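Local coordinates for malonyl CoA-acyl carrier protein transacylase (Burkholderia pseudomallei 1710b, PDB 3EZO), which probably transfers the malonyl group from malonyl-CoA to holo-acyl carrier protein, releasing free CoA and yielding malonyl-ACP, at residues F29-A33 with V34-T38; L210-P213 with A214-L218; I249-A252 with L253-A257. One frame throughout, in Å; residues are numbered along the deposited sequence.

Contact 1: residues F29-A33 with V34-T38; sequences FADVA and VVRET
Arg36 reaches back over the turn that precedes its helix and bonds to Ala30 and Asp31 at once. Its NE donates to Ala30 O at 2.8 Å, with the N-H...O angle at 150°; the acceptor lies only moderately out of the guanidinium plane, and the donor sits in the plane of the carbonyl. The terminal NH2 forms a salt bridge with Asp31 OD1 at 2.9 Å. That oxygen lies in the guanidinium plane but is met on its anti side, and the carboxylate and guanidinium planes are 53° apart, so the pair shares one bond and not a flat two-pronged one. An extended chain from CG to NE gives Arg36 the span for both bonds, which together fix the rotation of its guanidinium.

A type I beta turn from Phe29 to Val32, closed by Val32 N on Phe29 O, brings Ala30 O and Asp31 within reach of Arg36. Val32 is at the N-cap position of helix 33-46, and its O accepts from Arg36 N at 3.1 Å and weakly from Val35 N. Ala33, first residue of the helix, accepts Glu37 N at its O (3.0 Å), and Glu37 CG packs on that oxygen at 3.3 Å.

Val35 carries the apolar half of the contact. Its chi1 of 175° sets CG1 against Phe29 CB (3.9 Å) and leaves CG2 beside the backbone N, over one face of the Phe29 ring in a CH-pi contact, 4.3 Å from the centroid. CG2 also touches Val32 CG1. Phe29 packs further on Cys79 and Ala82 of helix 65-85, while Val34 N donates to Gln85 OE1 of that helix.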
loop_
_atom_site.group_PDB
_atom_site.type_symbol
_atom_site.label_atom_id
_atom_site.label_comp_id
_atom_site.label_asym_id
_atom_site.label_seq_id
_atom_site.Cartn_x
_atom_site.Cartn_y
_atom_site.Cartn_z
ATOM N N PHE A 29 0.732 1.402 21.583
ATOM C CA PHE A 29 0.061 2.701 21.535
ATOM C C PHE A 29 -1.259 2.713 22.329
ATOM O O PHE A 29 -2.053 3.656 22.203
ATOM C CB PHE A 29 -0.260 3.035 20.082
ATOM C CG PHE A 29 0.803 3.784 19.355
ATOM C CD1 PHE A 29 1.422 4.882 19.914
ATOM C CD2 PHE A 29 1.120 3.437 18.046
ATOM C CE1 PHE A 29 2.348 5.603 19.206
ATOM C CE2 PHE A 29 2.045 4.144 17.347
ATOM C CZ PHE A 29 2.667 5.232 17.921
ATOM N N ALA A 30 -1.532 1.652 23.090
ATOM C CA ALA A 30 -2.842 1.470 23.759
ATOM C C ALA A 30 -3.239 2.654 24.639
ATOM O O ALA A 30 -4.437 2.883 24.883
ATOM C CB ALA A 30 -2.846 0.146 24.643
ATOM N N ASP A 31 -2.245 3.371 25.153
ATOM C CA ASP A 31 -2.500 4.489 26.060
ATOM C C ASP A 31 -2.161 5.847 25.465
ATOM O O ASP A 31 -1.944 6.795 26.200
ATOM C CB ASP A 31 -1.747 4.278 27.378
ATOM C CG ASP A 31 -2.183 3.004 28.099
ATOM O OD1 ASP A 31 -3.355 2.609 27.943
ATOM O OD2 ASP A 31 -1.333 2.393 28.777
ATOM N N VAL A 32 -2.174 5.951 24.141
ATOM C CA VAL A 32 -2.007 7.251 23.470
ATOM C C VAL A 32 -3.395 7.665 23.045
ATOM O O VAL A 32 -4.067 6.950 22.288
ATOM C CB VAL A 32 -1.031 7.139 22.306
ATOM C CG1 VAL A 32 -1.072 8.364 21.401
ATOM C CG2 VAL A 32 0.387 6.863 22.845
ATOM N N ALA A 33 -3.842 8.797 23.588
ATOM C CA ALA A 33 -5.220 9.251 23.471
ATOM C C ALA A 33 -5.662 9.328 21.984
ATOM O O ALA A 33 -6.752 8.864 21.641
ATOM C CB ALA A 33 -5.377 10.639 24.149
ATOM N N VAL A 34 -4.829 9.877 21.097
ATOM C CA VAL A 34 -5.276 9.965 19.681
ATOM C C VAL A 34 -5.406 8.622 18.996
ATOM O O VAL A 34 -6.175 8.501 18.063
ATOM C CB VAL A 34 -4.390 10.846 18.682
ATOM C CG1 VAL A 34 -4.725 12.289 18.838
ATOM C CG2 VAL A 34 -2.925 10.507 18.751
ATOM N N VAL A 35 -4.624 7.641 19.418
ATOM C CA VAL A 35 -4.735 6.290 18.854
ATOM C C VAL A 35 -6.059 5.705 19.288
ATOM O O VAL A 35 -6.837 5.204 18.467
ATOM C CB VAL A 35 -3.544 5.432 19.240
ATOM C CG1 VAL A 35 -3.742 4.007 18.756
ATOM C CG2 VAL A 35 -2.253 6.073 18.646
ATOM N N ARG A 36 -6.383 5.854 20.570
ATOM C CA ARG A 36 -7.701 5.443 21.034
ATOM C C ARG A 36 -8.862 6.097 20.263
ATOM O O ARG A 36 -9.843 5.432 19.938
ATOM C CB ARG A 36 -7.856 5.753 22.537
ATOM C CG ARG A 36 -6.901 4.948 23.439
ATOM C CD ARG A 36 -7.413 5.075 24.887
ATOM N NE ARG A 36 -6.562 4.440 25.867
ATOM C CZ ARG A 36 -6.921 4.176 27.128
ATOM N NH1 ARG A 36 -8.115 4.508 27.572
ATOM N NH2 ARG A 36 -6.067 3.584 27.953
ATOM N N GLU A 37 -8.759 7.395 19.981
ATOM C CA GLU A 37 -9.820 8.110 19.309
ATOM C C GLU A 37 -9.921 7.689 17.842
ATOM O O GLU A 37 -11.005 7.662 17.291
ATOM C CB GLU A 37 -9.611 9.621 19.421
ATOM C CG GLU A 37 -9.633 10.158 20.861
ATOM C CD GLU A 37 -9.321 11.669 20.972
ATOM O OE1 GLU A 37 -8.180 12.190 20.656
ATOM O OE2 GLU A 37 -10.266 12.334 21.368
ATOM N N THR A 38 -8.793 7.372 17.224
ATOM C CA THR A 38 -8.768 6.890 15.848
ATOM C C THR A 38 -9.401 5.499 15.691
ATOM O O THR A 38 -10.182 5.246 14.738
ATOM C CB THR A 38 -7.339 6.850 15.319
ATOM O OG1 THR A 38 -6.799 8.154 15.444
ATOM C CG2 THR A 38 -7.328 6.408 13.828
#

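Contact 2: residues L210-P213 with A214-L218; sequences LLKP and ASDKL
Asp216 OD2 receives Lys212 NZ at 2.6 Å, a short salt bridge between residues four apart on one face of helix 212-223. OD2 offers its syn lone pair, on the side of the other carboxylate oxygen, to the ammonium. Lys212 leaves the backbone with CG anti to N (chi1 171°) and runs extended until a bend at chi4 turns NZ to the carboxylate. The other oxygen, Asp216 OD1, forms a salt bridge with Arg219, so the carboxylate has two cationic partners, which would probably favour its charged form.

Backbone bonds of the same i to i+4 spacing accompany it: Asp216 N donates to Lys212 O at 3.0 Å, and Lys217 N to Pro213 O at 3.1 Å. The exception is Leu211 O, which takes Ala214 N, three residues on, at 2.8 Å, along with a weak bond from Ser215 N. On the buried side, Leu211 CG and Ala214 CB touch at 4.0 Å, and Leu211 also packs on Met127 of helix 113-128.

Leu211 is at the N-cap position and Pro213 occupies the first turn, where a residue without an N-H costs no helical bond; this helix start follows closely on His207, a predicted active-site residue.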
loop_
_atom_site.group_PDB
_atom_site.type_symbol
_atom_site.label_atom_id
_atom_site.label_comp_id
_atom_site.label_asym_id
_atom_site.label_seq_id
_atom_site.Cartn_x
_atom_site.Cartn_y
_atom_site.Cartn_z
ATOM N N LEU A 210 -6.563 -7.867 -15.448
ATOM C CA LEU A 210 -7.759 -8.662 -15.120
ATOM C C LEU A 210 -8.654 -8.017 -14.083
ATOM O O LEU A 210 -9.842 -8.323 -14.009
ATOM C CB LEU A 210 -7.411 -10.060 -14.689
ATOM C CG LEU A 210 -6.448 -10.812 -15.596
ATOM C CD1 LEU A 210 -6.322 -12.241 -15.009
ATOM C CD2 LEU A 210 -6.982 -10.779 -16.976
ATOM N N LEU A 211 -8.112 -7.074 -13.314
ATOM C CA LEU A 211 -8.901 -6.412 -12.296
ATOM C C LEU A 211 -9.676 -5.195 -12.798
ATOM O O LEU A 211 -10.216 -4.464 -11.979
ATOM C CB LEU A 211 -8.035 -6.050 -11.079
ATOM C CG LEU A 211 -8.608 -6.595 -9.752
ATOM C CD1 LEU A 211 -8.388 -8.111 -9.604
ATOM C CD2 LEU A 211 -8.028 -5.877 -8.544
ATOM N N LYS A 212 -9.786 -4.979 -14.120
ATOM C CA LYS A 212 -10.524 -3.825 -14.625
ATOM C C LYS A 212 -11.913 -3.642 -13.988
ATOM O O LYS A 212 -12.350 -2.496 -13.787
ATOM C CB LYS A 212 -10.701 -3.916 -16.138
ATOM C CG LYS A 212 -11.643 -2.876 -16.746
ATOM C CD LYS A 212 -11.957 -3.181 -18.199
ATOM C CE LYS A 212 -13.000 -2.242 -18.810
ATOM N NZ LYS A 212 -14.352 -2.327 -18.254
ATOM N N PRO A 213 -12.642 -4.757 -13.722
ATOM C CA PRO A 213 -13.972 -4.554 -13.147
ATOM C C PRO A 213 -13.930 -3.878 -11.776
ATOM O O PRO A 213 -14.802 -3.113 -11.470
ATOM C CB PRO A 213 -14.553 -5.974 -13.082
ATOM C CG PRO A 213 -13.766 -6.777 -14.150
ATOM C CD PRO A 213 -12.427 -6.152 -14.199
ATOM N N ALA A 214 -12.864 -4.073 -11.010
ATOM C CA ALA A 214 -12.709 -3.399 -9.739
ATOM C C ALA A 214 -12.544 -1.895 -9.972
ATOM O O ALA A 214 -13.150 -1.089 -9.253
ATOM C CB ALA A 214 -11.507 -3.988 -8.961
ATOM N N SER A 215 -11.731 -1.530 -10.967
ATOM C CA SER A 215 -11.568 -0.124 -11.343
ATOM C C SER A 215 -12.906 0.512 -11.688
ATOM O O SER A 215 -13.180 1.649 -11.303
ATOM C CB SER A 215 -10.593 0.044 -12.536
ATOM O OG SER A 215 -9.288 -0.280 -12.123
ATOM N N ASP A 216 -13.748 -0.229 -12.404
ATOM C CA ASP A 216 -15.033 0.313 -12.805
ATOM C C ASP A 216 -15.942 0.589 -11.608
ATOM O O ASP A 216 -16.606 1.609 -11.569
ATOM C CB ASP A 216 -15.731 -0.631 -13.792
ATOM C CG ASP A 216 -14.998 -0.700 -15.128
ATOM O OD1 ASP A 216 -14.390 0.328 -15.500
ATOM O OD2 ASP A 216 -15.005 -1.770 -15.771
ATOM N N LYS A 217 -15.960 -0.318 -10.640
ATOM C CA LYS A 217 -16.744 -0.122 -9.414
ATOM C C LYS A 217 -16.184 1.052 -8.592
ATOM O O LYS A 217 -16.938 1.858 -8.053
ATOM C CB LYS A 217 -16.730 -1.409 -8.580
ATOM C CG LYS A 217 -17.530 -2.565 -9.178
ATOM C CD LYS A 217 -17.296 -3.872 -8.328
ATOM C CE LYS A 217 -15.814 -4.415 -8.514
ATOM N NZ LYS A 217 -15.484 -5.904 -8.356
ATOM N N LEU A 218 -14.860 1.146 -8.528
ATOM C CA LEU A 218 -14.209 2.234 -7.807
ATOM C C LEU A 218 -14.553 3.586 -8.392
ATOM O O LEU A 218 -14.772 4.535 -7.628
ATOM C CB LEU A 218 -12.669 2.085 -7.722
ATOM C CG LEU A 218 -12.168 1.267 -6.536
ATOM C CD1 LEU A 218 -10.669 0.784 -6.730
ATOM C CD2 LEU A 218 -12.356 2.061 -5.203
#

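Contact 3: residues I249-A252 with L253-A257; sequences IKDA and LVRQA
Helix 246-256 runs up to the predicted active site of this acyltransferase fold, and an i to i+4 salt bridge joins Asp251 and Arg255 along it. Asp251 OD2 takes Arg255 NE at 2.7 Å with a nearly straight N-H...O angle of 168°, and NH2 weakly at 3.3 Å. The oxygen lies close to the guanidinium plane, yet NE meets it from above the carboxylate plane; the two planes are 35° apart. With CG anti to the backbone N (chi1 -174°), Asp251 places its carboxylate on the side of Arg255, while Arg255 bends at chi3, and this bend brings its guanidinium edge back to the carboxylate.

Along the axis, the backbone bonds are regular: Leu253 N to Ile249 O at 3.0 Å, Val254 N to Lys250 O at 2.9 Å and Arg255 N to Asp251 O at 2.9 Å. Gln256 N reaches Ala252 O at 3.0 Å, in a more bent bond. Leu253 and Val254 pack against neighbouring helices: Leu253 meets Glu101 and Tyr102 of helix 99-107, and Val254 meets Leu222 of helix 212-223.

The amide end of Gln256 leads away from 249-252. Its NE2 bonds to Asn237 OD1 and Ser98 O, its OE1 accepts from Arg123 NH2, and its backbone O is bonded by His207 ND1; Ser98 and His207 are the predicted active-site residues. Arg255 NH2 makes a second salt bridge with Asp239. The two carboxylates would probably keep Arg255 charged; the Asp239 bridge ties the helix to the loop carrying that residue, while Asp251 holds the guanidinium in place.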
loop_
_atom_site.group_PDB
_atom_site.type_symbol
_atom_site.label_atom_id
_atom_site.label_comp_id
_atom_site.label_asym_id
_atom_site.label_seq_id
_atom_site.Cartn_x
_atom_site.Cartn_y
_atom_site.Cartn_z
ATOM N N ILE A 249 -6.895 12.789 -9.018
ATOM C CA ILE A 249 -6.589 11.927 -7.856
ATOM C C ILE A 249 -7.479 10.698 -7.855
ATOM O O ILE A 249 -6.998 9.578 -7.739
ATOM C CB ILE A 249 -6.761 12.711 -6.555
ATOM C CG1 ILE A 249 -5.701 13.815 -6.484
ATOM C CG2 ILE A 249 -6.768 11.764 -5.326
ATOM C CD1 ILE A 249 -5.934 14.770 -5.313
ATOM N N LYS A 250 -8.777 10.922 -8.014
ATOM C CA LYS A 250 -9.734 9.854 -8.172
ATOM C C LYS A 250 -9.353 8.910 -9.308
ATOM O O LYS A 250 -9.358 7.685 -9.112
ATOM C CB LYS A 250 -11.136 10.396 -8.445
ATOM C CG LYS A 250 -11.755 11.211 -7.327
ATOM C CD LYS A 250 -13.251 11.503 -7.593
ATOM C CE LYS A 250 -13.843 12.353 -6.473
ATOM N NZ LYS A 250 -15.253 12.658 -6.695
ATOM N N ASP A 251 -9.024 9.462 -10.485
ATOM C CA ASP A 251 -8.714 8.613 -11.620
ATOM C C ASP A 251 -7.457 7.755 -11.381
ATOM O O ASP A 251 -7.401 6.576 -11.778
ATOM C CB ASP A 251 -8.540 9.425 -12.910
ATOM C CG ASP A 251 -8.363 8.517 -14.104
ATOM O OD1 ASP A 251 -9.296 7.742 -14.415
ATOM O OD2 ASP A 251 -7.251 8.529 -14.655
ATOM N N ALA A 252 -6.472 8.350 -10.705
ATOM C CA ALA A 252 -5.265 7.623 -10.328
ATOM C C ALA A 252 -5.611 6.491 -9.364
ATOM O O ALA A 252 -5.038 5.411 -9.443
ATOM C CB ALA A 252 -4.224 8.555 -9.746
ATOM N N LEU A 253 -6.563 6.712 -8.466
ATOM C CA LEU A 253 -7.017 5.614 -7.591
ATOM C C LEU A 253 -7.765 4.518 -8.360
ATOM O O LEU A 253 -7.611 3.340 -8.039
ATOM C CB LEU A 253 -7.868 6.117 -6.418
ATOM C CG LEU A 253 -7.151 6.988 -5.385
ATOM C CD1 LEU A 253 -8.204 7.478 -4.341
ATOM C CD2 LEU A 253 -5.965 6.279 -4.740
ATOM N N VAL A 254 -8.578 4.915 -9.342
ATOM C CA VAL A 254 -9.346 3.964 -10.192
ATOM C C VAL A 254 -8.376 3.060 -10.951
ATOM O O VAL A 254 -8.480 1.809 -10.898
ATOM C CB VAL A 254 -10.313 4.730 -11.154
ATOM C CG1 VAL A 254 -10.843 3.836 -12.304
ATOM C CG2 VAL A 254 -11.468 5.389 -10.377
ATOM N N ARG A 255 -7.387 3.675 -11.617
ATOM C CA ARG A 255 -6.456 2.925 -12.447
ATOM C C ARG A 255 -5.484 2.135 -11.598
ATOM O O ARG A 255 -4.987 1.050 -12.016
ATOM C CB ARG A 255 -5.745 3.844 -13.443
ATOM C CG ARG A 255 -6.657 4.293 -14.592
ATOM C CD ARG A 255 -5.944 5.172 -15.647
ATOM N NE ARG A 255 -5.530 6.441 -15.069
ATOM C CZ ARG A 255 -4.285 6.795 -14.763
ATOM N NH1 ARG A 255 -3.279 5.995 -15.016
ATOM N NH2 ARG A 255 -4.055 7.993 -14.192
ATOM N N GLN A 256 -5.220 2.625 -10.397
ATOM C CA GLN A 256 -4.254 1.956 -9.513
ATOM C C GLN A 256 -4.588 0.483 -9.288
ATOM O O GLN A 256 -3.696 -0.355 -9.240
ATOM C CB GLN A 256 -4.204 2.647 -8.167
ATOM C CG GLN A 256 -3.104 2.174 -7.201
ATOM C CD GLN A 256 -3.469 2.227 -5.723
ATOM O OE1 GLN A 256 -4.552 1.787 -5.300
ATOM N NE2 GLN A 256 -2.510 2.648 -4.914
ATOM N N ALA A 257 -5.872 0.194 -9.144
ATOM C CA ALA A 257 -6.311 -1.118 -8.701
ATOM C C ALA A 257 -5.998 -2.198 -9.720
ATOM O O ALA A 257 -5.813 -3.360 -9.336
ATOM C CB ALA A 257 -7.785 -1.105 -8.378
#

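How the contacts relate
All three contacts are local: a turn with the helix start it leads into (contact 1), the start of a helix (contact 2) and the later part of a helix (contact 3). Contact 1 is the outlying and most exposed one, though Phe29 and Val35 are buried; its nearest atoms are about 18 Å from contact 3 and 20 Å from contact 2. Contacts 2 and 3 touch: Ser215 OG lies 2.6 Å from Val254 O, a probable hydrogen bond between helices 212-223 and 246-256. Contact 3 is the buried member. Every contact includes an acid-base pair, but contact 1 reaches over a beta turn, i to i+5, whereas contacts 2 and 3 use i to i+4 spacing, close to the predicted active site.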